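Local atomic coordinates of xyloglucan-specific endo-beta-1,4-glucanase BoGH5A (Bacteroides ovatus, PDB entry 3ZMR), a protein that cuts the beta-1,4-glucan backbone of xyloglucans internally, with retention of configuration, releasing xyloglucan oligosaccharides. Residues V158-I163 against D169-P174; G283-F288 against A318-P323; Q243-F248 against R293-R298; G357-G362 against R416-E421; S43-S48 against I87-S92. One frame throughout, in Å; residues are numbered along the deposited sequence. Where two conformers were deposited one is given.

Contact 1. Residues V158-I163 against D169-P174; sequences VLFEGI and DVVRIP
Phe-160 of helix 157-165 reaches across to Val-171 and Ile-173 of strand 170-173 with the far rim of its ring. Its CG stands anti to the carbonyl carbon (chi1 -66°), which directs the ring to the strand. CE1 lies 4.1 Å from Val-171 CG2, and this methyl sits at the ring edge, near the ring plane. The other methyl, CG1 of Val-171, is also 4.1 Å from Phe-160 CE1, so both branches of the valine meet one ring atom. CZ of Phe-160 meets CD1 of Ile-173 at 4.1 Å, and here the approach is oblique. The phenylalanine crosses each of the two strand side chains at about a right angle. Ile-163, nearly one turn further on, also points toward the strand and loses surface there, but stands a little further back. No hydrogen bond joins the segments. The contact is buried apolar packing between a barrel strand and the helix just before it in sequence. On the other side of the strand, Arg-172 forms salt bridges with Glu-334 and with Glu-395, the inferred nucleophile. Strand 170-173 lies between strands 125-127 and 210-214, and Ala-203 and Ala-204 of helix 191-206 pack on Phe-160.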
# COMPACT_ATOMS: atom_id res chain seq x y z
N VAL A 158 -14.11 18.48 16.59
CA VAL A 158 -13.93 19.77 15.95
C VAL A 158 -12.78 19.75 14.93
O VAL A 158 -12.82 20.47 13.92
CB VAL A 158 -13.75 20.95 16.95
CG1 VAL A 158 -15.03 21.14 17.77
CG2 VAL A 158 -12.55 20.77 17.83
N LEU A 159 -11.74 18.94 15.17
CA LEU A 159 -10.67 18.81 14.18
C LEU A 159 -11.22 18.23 12.87
O LEU A 159 -10.99 18.75 11.79
CB LEU A 159 -9.54 17.90 14.70
CG LEU A 159 -8.45 17.56 13.68
CD1 LEU A 159 -7.80 18.86 13.18
CD2 LEU A 159 -7.44 16.58 14.28
N PHE A 160 -11.95 17.12 12.98
CA PHE A 160 -12.48 16.48 11.77
C PHE A 160 -13.49 17.35 11.06
O PHE A 160 -13.51 17.37 9.83
CB PHE A 160 -13.05 15.09 12.08
CG PHE A 160 -11.99 14.11 12.51
CD1 PHE A 160 -10.90 13.83 11.67
CD2 PHE A 160 -12.05 13.47 13.76
CE1 PHE A 160 -9.92 12.92 12.05
CE2 PHE A 160 -11.06 12.57 14.13
CZ PHE A 160 -10.01 12.29 13.29
N GLU A 161 -14.31 18.07 11.82
CA GLU A 161 -15.23 19.04 11.23
C GLU A 161 -14.51 20.17 10.49
O GLU A 161 -14.92 20.59 9.42
CB GLU A 161 -16.19 19.61 12.28
CG GLU A 161 -17.19 18.57 12.76
CD GLU A 161 -18.11 19.05 13.84
OE1 GLU A 161 -17.76 20.03 14.55
OE2 GLU A 161 -19.17 18.41 13.99
N GLY A 162 -13.38 20.60 11.05
CA GLY A 162 -12.59 21.66 10.41
C GLY A 162 -11.96 21.18 9.12
O GLY A 162 -11.89 21.90 8.11
N ILE A 163 -11.45 19.94 9.14
CA ILE A 163 -10.89 19.31 7.93
C ILE A 163 -11.92 19.27 6.81
O ILE A 163 -11.65 19.68 5.66
CB ILE A 163 -10.29 17.92 8.26
CG1 ILE A 163 -9.02 18.07 9.11
CG2 ILE A 163 -10.02 17.09 6.99
CD1 ILE A 163 -8.60 16.76 9.76
N ASP A 169 -11.94 15.77 1.72
CA ASP A 169 -12.92 14.70 1.82
C ASP A 169 -12.40 13.37 2.39
O ASP A 169 -13.19 12.46 2.60
CB ASP A 169 -13.61 14.50 0.49
CG ASP A 169 -14.52 15.69 0.14
OD1 ASP A 169 -15.29 16.22 1.02
OD2 ASP A 169 -14.44 16.13 -0.99
N VAL A 170 -11.09 13.28 2.62
CA VAL A 170 -10.44 12.06 3.13
C VAL A 170 -9.48 12.41 4.25
O VAL A 170 -8.75 13.39 4.15
CB VAL A 170 -9.58 11.36 2.03
CG1 VAL A 170 -8.98 10.05 2.54
CG2 VAL A 170 -10.36 11.13 0.77
N VAL A 171 -9.44 11.59 5.27
CA VAL A 171 -8.39 11.67 6.29
C VAL A 171 -7.71 10.31 6.40
O VAL A 171 -8.38 9.27 6.45
CB VAL A 171 -8.90 12.18 7.66
CG1 VAL A 171 -9.95 11.26 8.29
CG2 VAL A 171 -7.75 12.42 8.62
N ARG A 172 -6.38 10.31 6.36
CA ARG A 172 -5.58 9.14 6.70
C ARG A 172 -5.12 9.29 8.15
O ARG A 172 -4.60 10.34 8.54
CB ARG A 172 -4.38 9.02 5.76
CG ARG A 172 -3.43 7.85 6.04
CD ARG A 172 -2.46 7.68 4.92
NE ARG A 172 -1.46 6.62 5.04
CZ ARG A 172 -0.22 6.81 5.48
NH1 ARG A 172 0.18 7.97 5.98
NH2 ARG A 172 0.66 5.82 5.43
N ILE A 173 -5.40 8.25 8.93
CA ILE A 173 -5.09 8.15 10.35
C ILE A 173 -4.06 7.03 10.51
O ILE A 173 -4.43 5.85 10.59
CB ILE A 173 -6.34 7.89 11.21
CG1 ILE A 173 -7.41 8.94 10.94
CG2 ILE A 173 -5.98 7.83 12.69
CD1 ILE A 173 -8.71 8.76 11.72
N PRO A 174 -2.76 7.36 10.53
CA PRO A 174 -1.76 6.36 10.88
C PRO A 174 -2.02 5.83 12.30
O PRO A 174 -2.40 6.62 13.20
CB PRO A 174 -0.45 7.16 10.83
CG PRO A 174 -0.71 8.26 9.88
CD PRO A 174 -2.11 8.64 10.15

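Contact 2. Residues G283-F288 against A318-P323; sequences GFNQVF and AHFTMP. With EDO (1,2-ethanediol), chain G.
Asn-285 and Gln-286 of helix 275-293 meet Phe-320 and Pro-323 in the chain that follows helix 313-319. The Asn-285 side chain crosses Phe-320 at about a right angle. Its ND2 comes to the ring edge, near the ring plane, 3.9 Å from Phe-320 CE1, with the amide and ring planes 56° apart. CB of the same asparagine rests 4.1 Å from Pro-323 CG. Gln-286 runs past Pro-323 in the opposite direction. Its CG is anti to the backbone N (chi1 -172°), and the chain then bends at chi2 (73°), bringing the amide alongside the proline. OE1 lies 3.4 Å from Pro-323 CA and 3.6 Å from Pro-323 CB. That oxygen accepts a hydrogen bond from Leu-324 N, while NE2 bonds to Asn-290 OD1. A leucine in place of Gln-286 would probably leave the Leu-324 backbone N without this acceptor and Asn-290 OD1 without its mate. The segments share no direct hydrogen bond. A water links them instead, accepting from Asn-285 ND2 at 2.9 Å and donating to Thr-321 O at 2.7 Å. ND2 also bonds to Gln-307 O at the end of a barrel strand. The chemistry is thus mixed: amide N and O atoms pack against ring and proline carbons, while Leu-324 N is served by Gln-286 and Thr-321 O by the water.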
# COMPACT_ATOMS: atom_id res chain seq x y z
N GLY A 283 4.28 -10.15 -0.60
CA GLY A 283 3.63 -11.13 0.23
C GLY A 283 2.89 -10.55 1.43
O GLY A 283 1.82 -11.03 1.80
N PHE A 284 3.46 -9.53 2.07
CA PHE A 284 2.79 -8.84 3.20
C PHE A 284 1.45 -8.27 2.75
O PHE A 284 0.45 -8.32 3.48
CB PHE A 284 3.66 -7.72 3.79
CG PHE A 284 4.98 -8.19 4.43
CD1 PHE A 284 5.13 -9.44 5.00
CD2 PHE A 284 6.08 -7.34 4.45
CE1 PHE A 284 6.35 -9.84 5.57
CE2 PHE A 284 7.28 -7.69 5.03
CZ PHE A 284 7.42 -8.95 5.59
N ASN A 285 1.43 -7.65 1.57
CA ASN A 285 0.19 -7.13 1.00
C ASN A 285 -0.86 -8.22 0.85
O ASN A 285 -2.01 -8.04 1.19
CB ASN A 285 0.40 -6.43 -0.34
CG ASN A 285 1.17 -5.12 -0.23
OD1 ASN A 285 1.21 -4.47 0.81
ND2 ASN A 285 1.77 -4.72 -1.34
N GLN A 286 -0.42 -9.38 0.38
CA GLN A 286 -1.31 -10.53 0.23
C GLN A 286 -1.84 -11.05 1.59
O GLN A 286 -3.04 -11.36 1.70
CB GLN A 286 -0.63 -11.66 -0.55
CG GLN A 286 -1.62 -12.78 -0.87
CD GLN A 286 -2.61 -12.38 -1.94
OE1 GLN A 286 -2.23 -12.18 -3.10
NE2 GLN A 286 -3.87 -12.21 -1.55
N VAL A 287 -0.97 -11.14 2.58
CA VAL A 287 -1.38 -11.52 3.93
C VAL A 287 -2.50 -10.59 4.43
O VAL A 287 -3.51 -11.03 4.98
CB VAL A 287 -0.21 -11.53 4.93
CG1 VAL A 287 -0.71 -11.75 6.35
CG2 VAL A 287 0.79 -12.62 4.55
N PHE A 288 -2.29 -9.29 4.28
CA PHE A 288 -3.27 -8.32 4.72
C PHE A 288 -4.62 -8.53 4.01
O PHE A 288 -5.65 -8.59 4.65
CB PHE A 288 -2.70 -6.92 4.45
CG PHE A 288 -3.74 -5.82 4.40
CD1 PHE A 288 -4.50 -5.44 5.51
CD2 PHE A 288 -3.96 -5.15 3.20
CE1 PHE A 288 -5.45 -4.42 5.41
CE2 PHE A 288 -4.88 -4.12 3.11
CZ PHE A 288 -5.61 -3.75 4.21
N ALA A 318 8.06 -0.74 -11.20
CA ALA A 318 8.97 -1.85 -11.56
C ALA A 318 8.65 -3.19 -10.88
O ALA A 318 8.96 -4.26 -11.42
CB ALA A 318 10.42 -1.44 -11.27
N HIS A 319 8.08 -3.15 -9.68
CA HIS A 319 8.02 -4.36 -8.85
C HIS A 319 6.71 -4.69 -8.14
O HIS A 319 6.58 -5.78 -7.58
CB HIS A 319 9.12 -4.32 -7.78
CG HIS A 319 10.49 -4.07 -8.34
ND1 HIS A 319 11.19 -5.03 -9.02
CD2 HIS A 319 11.29 -2.97 -8.29
CE1 HIS A 319 12.36 -4.54 -9.39
NE2 HIS A 319 12.45 -3.29 -8.94
N PHE A 320 5.77 -3.76 -8.07
CA PHE A 320 4.52 -4.03 -7.34
C PHE A 320 3.70 -5.04 -8.14
O PHE A 320 3.55 -4.89 -9.36
CB PHE A 320 3.71 -2.73 -7.12
CG PHE A 320 2.31 -2.99 -6.63
CD1 PHE A 320 2.06 -3.19 -5.28
CD2 PHE A 320 1.24 -3.03 -7.51
CE1 PHE A 320 0.77 -3.41 -4.82
CE2 PHE A 320 -0.05 -3.22 -7.06
CZ PHE A 320 -0.26 -3.46 -5.73
N THR A 321 3.19 -6.04 -7.43
CA THR A 321 2.23 -6.99 -8.00
C THR A 321 0.88 -6.90 -7.27
O THR A 321 0.82 -6.77 -6.07
CB THR A 321 2.78 -8.43 -7.97
OG1 THR A 321 2.99 -8.84 -6.61
CG2 THR A 321 4.08 -8.52 -8.78
N MET A 322 -0.21 -6.99 -8.03
CA MET A 322 -1.55 -6.94 -7.44
C MET A 322 -1.81 -8.19 -6.64
O MET A 322 -1.61 -9.32 -7.13
CB MET A 322 -2.64 -6.79 -8.52
CG MET A 322 -2.79 -5.39 -9.07
SD MET A 322 -3.40 -4.17 -7.88
CE MET A 322 -5.16 -4.45 -7.82
N PRO A 323 -2.27 -8.04 -5.38
CA PRO A 323 -2.68 -9.23 -4.67
C PRO A 323 -3.88 -9.91 -5.36
O PRO A 323 -4.69 -9.26 -5.98
CB PRO A 323 -3.10 -8.71 -3.30
CG PRO A 323 -2.44 -7.38 -3.15
CD PRO A 323 -2.40 -6.83 -4.55
C1 EDO G . 12.85 0.06 -9.08
O1 EDO G . 13.02 1.47 -9.02
C2 EDO G . 14.13 -0.75 -8.83
O2 EDO G . 14.43 -1.61 -9.93
O HOH W 1 1.58 -6.61 -3.53

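Contact 3. Residues Q243-F248 against R293-R298; sequences QIALRF and RATGGR
Thr-295 lays its methyl CG2 over the side chains of Ala-245 and Leu-246 on helix 227-248. CG2 is 3.9 Å from Leu-246 CD2 and 4.1 Å from Ala-245 CB. The threonine CB joins in, 4.0 Å from Leu-246 CD2. CG2 of the threonine is anti to its carbonyl carbon, while OG1 stands between the backbone N and the carbonyl carbon (chi1 67°). This splits the side chain by chemistry. The methyl packs on the neighbouring helix, and the hydroxyl bonds to Val-292 O and to Asn-299 ND2. The carbonyl O of Thr-295 is taken by Arg-249 NH1. Thr-295 sits in a type I beta turn from Arg-293 to Gly-296, closed by a bond from Gly-296 N to Arg-293 O of 3.1 Å. Gly-296 then leaves helical geometry with positive phi (66°), a conformation that glycine adopts most easily. The contact therefore joins the last part of one outer helix to the turn that follows the next, helix 275-293. Such packing of an outer helix against the turn after its successor fits the (beta/alpha)8 barrel fold of glycoside hydrolase family 5.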
# COMPACT_ATOMS: atom_id res chain seq x y z
N GLN A 243 -7.62 -8.78 14.33
CA GLN A 243 -8.25 -8.02 15.39
C GLN A 243 -8.85 -6.71 14.92
O GLN A 243 -9.98 -6.33 15.27
CB GLN A 243 -7.26 -7.70 16.50
CG GLN A 243 -6.82 -8.95 17.25
CD GLN A 243 -5.67 -8.64 18.17
OE1 GLN A 243 -5.86 -8.15 19.29
NE2 GLN A 243 -4.47 -8.90 17.69
N ILE A 244 -8.06 -5.98 14.14
CA ILE A 244 -8.51 -4.67 13.66
C ILE A 244 -9.72 -4.84 12.71
O ILE A 244 -10.75 -4.14 12.82
CB ILE A 244 -7.38 -3.94 12.94
CG1 ILE A 244 -6.17 -3.71 13.88
CG2 ILE A 244 -7.88 -2.62 12.35
CD1 ILE A 244 -4.88 -3.53 13.12
N ALA A 245 -9.59 -5.80 11.78
CA ALA A 245 -10.68 -6.08 10.84
C ALA A 245 -11.96 -6.47 11.56
O ALA A 245 -13.04 -6.01 11.20
CB ALA A 245 -10.25 -7.17 9.87
N LEU A 246 -11.85 -7.31 12.59
CA LEU A 246 -13.05 -7.70 13.35
C LEU A 246 -13.66 -6.53 14.09
O LEU A 246 -14.89 -6.38 14.13
CB LEU A 246 -12.76 -8.86 14.29
CG LEU A 246 -12.57 -10.25 13.61
CD1 LEU A 246 -12.08 -11.29 14.60
CD2 LEU A 246 -13.85 -10.70 12.94
N ARG A 247 -12.82 -5.67 14.66
CA ARG A 247 -13.38 -4.52 15.39
C ARG A 247 -14.17 -3.59 14.45
O ARG A 247 -15.22 -3.06 14.82
CB ARG A 247 -12.28 -3.73 16.13
CG ARG A 247 -12.74 -2.40 16.72
CD ARG A 247 -13.75 -2.56 17.82
NE ARG A 247 -13.16 -3.01 19.07
CZ ARG A 247 -13.01 -2.26 20.17
NH1 ARG A 247 -13.37 -0.99 20.20
NH2 ARG A 247 -12.47 -2.80 21.26
N PHE A 248 -13.63 -3.37 13.23
CA PHE A 248 -14.18 -2.41 12.30
C PHE A 248 -15.07 -3.00 11.18
O PHE A 248 -15.47 -2.31 10.24
CB PHE A 248 -13.05 -1.57 11.71
CG PHE A 248 -12.44 -0.60 12.69
CD1 PHE A 248 -13.07 0.61 12.97
CD2 PHE A 248 -11.24 -0.88 13.32
CE1 PHE A 248 -12.53 1.47 13.87
CE2 PHE A 248 -10.68 -0.02 14.24
CZ PHE A 248 -11.32 1.16 14.50
N ARG A 293 -10.33 -10.24 4.19
CA ARG A 293 -11.41 -10.94 3.46
C ARG A 293 -11.93 -12.17 4.24
O ARG A 293 -13.12 -12.48 4.18
CB ARG A 293 -10.97 -11.35 2.06
CG ARG A 293 -10.61 -10.19 1.13
CD ARG A 293 -11.71 -9.14 0.92
NE ARG A 293 -11.28 -8.19 -0.11
CZ ARG A 293 -11.56 -6.88 -0.13
NH1 ARG A 293 -12.26 -6.33 0.85
NH2 ARG A 293 -11.09 -6.13 -1.10
N ALA A 294 -11.03 -12.81 4.98
CA ALA A 294 -11.37 -14.01 5.75
C ALA A 294 -12.36 -13.69 6.91
O ALA A 294 -12.95 -14.59 7.51
CB ALA A 294 -10.13 -14.70 6.29
N THR A 295 -12.49 -12.42 7.25
CA THR A 295 -13.47 -12.04 8.29
C THR A 295 -14.90 -11.90 7.78
O THR A 295 -15.88 -11.89 8.54
CB THR A 295 -13.05 -10.78 9.06
OG1 THR A 295 -13.07 -9.63 8.22
CG2 THR A 295 -11.67 -10.96 9.68
N GLY A 296 -15.04 -11.75 6.47
CA GLY A 296 -16.33 -11.64 5.85
C GLY A 296 -17.12 -10.41 6.21
O GLY A 296 -16.55 -9.34 6.48
N GLY A 297 -18.44 -10.52 6.23
CA GLY A 297 -19.30 -9.36 6.44
C GLY A 297 -19.00 -8.27 5.43
O GLY A 297 -18.70 -8.52 4.26
N ARG A 298 -19.07 -7.02 5.88
CA ARG A 298 -18.76 -5.89 4.99
C ARG A 298 -17.28 -5.89 4.56
O ARG A 298 -16.91 -5.25 3.57
CB ARG A 298 -19.11 -4.59 5.68
CG ARG A 298 -20.61 -4.36 5.84
CD ARG A 298 -20.81 -3.09 6.63
NE ARG A 298 -22.16 -2.71 7.00
CZ ARG A 298 -22.87 -3.23 7.98
NH1 ARG A 298 -22.45 -4.31 8.66
NH2 ARG A 298 -24.05 -2.66 8.28

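Contact 4. Residues G357-G362 against R416-E421; sequences GAAFAG and RNDYIE
Asp-418 and Phe-360 both hold CG anti to their carbonyl carbons, at chi1 -72° and -62°, and these torsions bring the carboxylate and the ring together. OD2 of Asp-418 lies 4.4 Å from Phe-360 CE2, approaching the ring obliquely. It is also 4.4 Å from Ala-359 CB. These are loose contacts. The carboxylate has a stronger partner in its own helix, since OD2 forms a salt bridge with Lys-414 one turn earlier. Lys-414 also touches Ala-359 and Phe-360, so the ion pair lies beside the loop. The loop side is a short 3-10 segment at 358-359. Phe-360 N bonds to Gly-357 O at 3.0 Å, and the CB atoms of Ala-359 and Phe-360 point toward the helix. The phi of Gly-357 (99°) suits glycine, since a CB would collide with the preceding carbonyl O. The contact is a small one at the surface, far from the active site. It sets the loop between helices 341-344 and 371-379 against helix 406-429, on the outside of the barrel. Another side of that helix packs on helix 456-471, through Asn-417 and Ile-420, and on strand 433-436.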
# COMPACT_ATOMS: atom_id res chain seq x y z
N GLY A 357 11.12 25.45 -7.52
CA GLY A 357 10.26 25.76 -8.66
C GLY A 357 10.80 26.83 -9.59
O GLY A 357 11.80 27.48 -9.32
N ALA A 358 10.09 27.01 -10.69
CA ALA A 358 10.51 27.91 -11.80
C ALA A 358 10.78 29.34 -11.33
O ALA A 358 11.74 29.96 -11.78
CB ALA A 358 9.49 27.90 -12.92
N ALA A 359 9.95 29.82 -10.40
CA ALA A 359 10.08 31.19 -9.86
C ALA A 359 11.43 31.44 -9.19
O ALA A 359 11.88 32.59 -9.08
CB ALA A 359 8.94 31.49 -8.90
N PHE A 360 12.08 30.36 -8.74
CA PHE A 360 13.38 30.43 -8.07
C PHE A 360 14.54 29.75 -8.78
O PHE A 360 15.58 29.48 -8.17
CB PHE A 360 13.24 29.89 -6.64
CG PHE A 360 12.30 30.69 -5.83
CD1 PHE A 360 12.66 31.97 -5.39
CD2 PHE A 360 11.04 30.23 -5.56
CE1 PHE A 360 11.77 32.73 -4.67
CE2 PHE A 360 10.14 30.99 -4.85
CZ PHE A 360 10.50 32.25 -4.41
N ALA A 361 14.36 29.45 -10.07
CA ALA A 361 15.47 28.92 -10.87
C ALA A 361 16.69 29.84 -10.70
O ALA A 361 16.55 31.05 -10.74
CB ALA A 361 15.07 28.81 -12.33
N GLY A 362 17.86 29.26 -10.42
CA GLY A 362 19.12 30.03 -10.26
C GLY A 362 19.38 30.36 -8.79
O GLY A 362 20.43 30.90 -8.44
N ARG A 416 7.06 26.68 -0.71
CA ARG A 416 6.23 25.58 -0.16
C ARG A 416 4.89 25.57 -0.86
O ARG A 416 4.37 24.51 -1.27
CB ARG A 416 5.97 25.68 1.34
CG ARG A 416 7.20 25.59 2.20
CD ARG A 416 6.78 25.71 3.65
NE ARG A 416 6.03 24.53 4.12
CZ ARG A 416 4.70 24.47 4.28
NH1 ARG A 416 3.92 25.52 4.07
NH2 ARG A 416 4.17 23.30 4.65
N ASN A 417 4.26 26.72 -0.95
CA ASN A 417 2.91 26.80 -1.54
C ASN A 417 2.89 26.55 -3.05
O ASN A 417 1.98 25.89 -3.58
CB ASN A 417 2.23 28.09 -1.13
CG ASN A 417 1.91 28.10 0.35
OD1 ASN A 417 1.65 27.02 0.94
ND2 ASN A 417 1.97 29.26 0.96
N ASP A 418 3.93 26.98 -3.75
CA ASP A 418 4.10 26.69 -5.19
C ASP A 418 4.22 25.17 -5.37
O ASP A 418 3.61 24.57 -6.27
CB ASP A 418 5.34 27.41 -5.76
CG ASP A 418 5.15 28.91 -5.88
OD1 ASP A 418 4.00 29.43 -5.75
OD2 ASP A 418 6.19 29.56 -6.13
N TYR A 419 5.04 24.55 -4.52
CA TYR A 419 5.31 23.11 -4.57
C TYR A 419 4.02 22.30 -4.29
O TYR A 419 3.67 21.38 -5.02
CB TYR A 419 6.40 22.73 -3.53
CG TYR A 419 6.64 21.25 -3.43
CD1 TYR A 419 7.52 20.61 -4.28
CD2 TYR A 419 5.97 20.49 -2.48
CE1 TYR A 419 7.72 19.26 -4.22
CE2 TYR A 419 6.20 19.13 -2.37
CZ TYR A 419 7.08 18.51 -3.24
OH TYR A 419 7.27 17.13 -3.19
N ILE A 420 3.34 22.65 -3.23
CA ILE A 420 2.09 22.03 -2.83
C ILE A 420 1.07 22.08 -3.95
O ILE A 420 0.46 21.06 -4.32
CB ILE A 420 1.51 22.66 -1.53
CG1 ILE A 420 2.37 22.27 -0.32
CG2 ILE A 420 0.07 22.22 -1.30
CD1 ILE A 420 2.11 23.06 0.94
N GLU A 421 0.85 23.27 -4.51
CA GLU A 421 -0.10 23.43 -5.61
C GLU A 421 0.31 22.55 -6.78
O GLU A 421 -0.55 21.92 -7.40
CB GLU A 421 -0.15 24.89 -6.04
CG GLU A 421 -1.12 25.15 -7.18
CD GLU A 421 -0.97 26.53 -7.82
OE1 GLU A 421 -0.60 27.50 -7.11
OE2 GLU A 421 -1.26 26.63 -9.03

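Contact 5. Residues S43-S48 against I87-S92; sequences SWCKSS and INVKQS
Trp-44 begins the contact, meeting Val-89 and Gln-91 across the inside of the BACON domain, a two-sheet beta sandwich. Its CG stands between the backbone N and the carbonyl carbon (chi1 55°), and the indole reaches in to strand 85-91. CE3 of Trp-44 is 3.7 Å from Gln-91 OE1, and CZ3 of Trp-44 is 4.1 Å from Gln-91 CB. The indole and the glutamine run antiparallel alongside one another, with ring and amide planes 31° apart. The approach of the oxygen is oblique to the ring. Gln-91 OE1 takes its hydrogen bond from Arg-71 NE, and the same arginine makes a cation-pi contact with Trp-44. NE2 of Gln-91 bonds to Asp-20 O and Glu-63 O. Together these bonds hold the amide beside the indole. Cys-45 comes next and also points toward strand 85-91, with CA atoms of Cys-45 and Val-89 8.2 Å apart. Strand 45-47 belongs to the three-stranded sheet and strand 85-91 to the five-stranded sheet facing it, and no hydrogen bond joins the two segments. Further on, Lys-46 and Ser-48 make backbone hydrogen bonds to Thr-61 and Asn-59, which tie the edge strand 45-47 to its sheet neighbour. Val-89 divides its two methyls between the partners: CG1 lies 4.2 Å from Trp-44 CZ3, and CG2 lies 4.0 Å from Cys-45 SG.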
# COMPACT_ATOMS: atom_id res chain seq x y z
N SER A 43 -0.45 -21.13 -21.62
CA SER A 43 0.69 -20.25 -21.36
C SER A 43 0.96 -20.06 -19.88
O SER A 43 2.08 -19.75 -19.50
CB SER A 43 0.49 -18.89 -22.04
OG SER A 43 -0.65 -18.22 -21.53
N TRP A 44 -0.05 -20.28 -19.04
CA TRP A 44 0.11 -20.10 -17.57
C TRP A 44 0.72 -21.33 -16.87
O TRP A 44 1.03 -21.31 -15.67
CB TRP A 44 -1.22 -19.75 -16.88
CG TRP A 44 -2.37 -20.72 -17.14
CD1 TRP A 44 -3.35 -20.59 -18.10
CD2 TRP A 44 -2.64 -21.98 -16.48
NE1 TRP A 44 -4.21 -21.64 -18.06
CE2 TRP A 44 -3.80 -22.52 -17.09
CE3 TRP A 44 -2.04 -22.69 -15.42
CZ2 TRP A 44 -4.37 -23.74 -16.70
CZ3 TRP A 44 -2.61 -23.92 -15.02
CH2 TRP A 44 -3.78 -24.41 -15.66
N CYS A 45 0.88 -22.40 -17.62
CA CYS A 45 1.48 -23.64 -17.17
C CYS A 45 2.77 -23.85 -17.97
O CYS A 45 2.76 -23.99 -19.19
CB CYS A 45 0.51 -24.80 -17.37
SG CYS A 45 1.14 -26.40 -16.82
N LYS A 46 3.89 -23.84 -17.26
CA LYS A 46 5.21 -23.96 -17.89
C LYS A 46 5.98 -25.18 -17.40
O LYS A 46 5.93 -25.55 -16.24
CB LYS A 46 6.03 -22.68 -17.68
CG LYS A 46 5.55 -21.47 -18.49
CD LYS A 46 5.61 -21.71 -20.00
CE LYS A 46 5.09 -20.51 -20.78
NZ LYS A 46 4.75 -20.87 -22.19
N SER A 47 6.70 -25.79 -18.33
CA SER A 47 7.70 -26.82 -18.05
C SER A 47 9.08 -26.18 -18.04
O SER A 47 9.41 -25.35 -18.89
CB SER A 47 7.68 -27.93 -19.11
OG SER A 47 8.72 -28.85 -18.91
N SER A 48 9.91 -26.60 -17.09
CA SER A 48 11.33 -26.13 -17.06
C SER A 48 12.13 -26.60 -18.28
O SER A 48 13.15 -26.00 -18.64
CB SER A 48 12.02 -26.66 -15.80
OG SER A 48 11.93 -28.07 -15.73
N ILE A 87 -0.14 -35.43 -19.07
CA ILE A 87 -0.39 -35.13 -17.66
C ILE A 87 -1.48 -34.05 -17.55
O ILE A 87 -1.47 -33.07 -18.25
CB ILE A 87 0.93 -34.62 -17.01
CG1 ILE A 87 2.01 -35.70 -17.04
CG2 ILE A 87 0.67 -34.06 -15.61
CD1 ILE A 87 3.42 -35.20 -16.78
N ASN A 88 -2.43 -34.28 -16.65
CA ASN A 88 -3.45 -33.28 -16.33
C ASN A 88 -2.91 -32.31 -15.27
O ASN A 88 -2.26 -32.74 -14.32
CB ASN A 88 -4.73 -33.94 -15.77
CG ASN A 88 -5.49 -34.75 -16.82
OD1 ASN A 88 -5.81 -34.25 -17.90
ND2 ASN A 88 -5.78 -36.01 -16.49
N VAL A 89 -3.21 -31.02 -15.47
CA VAL A 89 -2.95 -29.96 -14.50
C VAL A 89 -4.24 -29.20 -14.20
O VAL A 89 -4.89 -28.67 -15.11
CB VAL A 89 -1.88 -28.97 -15.01
CG1 VAL A 89 -1.63 -27.85 -14.00
CG2 VAL A 89 -0.59 -29.73 -15.31
N LYS A 90 -4.57 -29.13 -12.92
CA LYS A 90 -5.75 -28.38 -12.46
C LYS A 90 -5.27 -27.36 -11.43
O LYS A 90 -4.54 -27.70 -10.50
CB LYS A 90 -6.77 -29.31 -11.80
CG LYS A 90 -8.06 -28.60 -11.36
CD LYS A 90 -9.05 -29.58 -10.73
CE LYS A 90 -9.55 -30.60 -11.72
NZ LYS A 90 -10.48 -31.56 -11.05
N GLN A 91 -5.70 -26.13 -11.62
CA GLN A 91 -5.40 -25.03 -10.70
C GLN A 91 -6.70 -24.40 -10.18
O GLN A 91 -7.54 -23.97 -10.96
CB GLN A 91 -4.53 -23.98 -11.37
CG GLN A 91 -4.12 -22.90 -10.38
CD GLN A 91 -3.19 -21.85 -10.95
OE1 GLN A 91 -3.23 -21.52 -12.14
NE2 GLN A 91 -2.38 -21.24 -10.06
N SER A 92 -6.83 -24.33 -8.86
CA SER A 92 -8.03 -23.79 -8.23
C SER A 92 -8.10 -22.28 -8.28
O SER A 92 -7.12 -21.59 -8.57
CB SER A 92 -8.25 -24.33 -6.83
OG SER A 92 -7.14 -24.07 -6.02

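Contact 5 comes first along the chain and lies in the BACON sandwich. The other four lie in the catalytic barrel. Contact 1 follows, then contacts 3 and 2, whose segments alternate, and contact 4 comes last. Contacts 2 and 3 share helix 275-293, and their nearest atoms are about 5 Å apart. Contacts 3 and 4 are on opposite sides of the chain's centre, their centres about 44 Å apart. Contact 5 is about 55 Å from contact 4 between centres, but only about 23 Å from contact 2. Contacts 1 to 4 sample helix, strand and loop packing round one barrel. The BACON domain is a separate module and may distance the catalytic module from the cell surface.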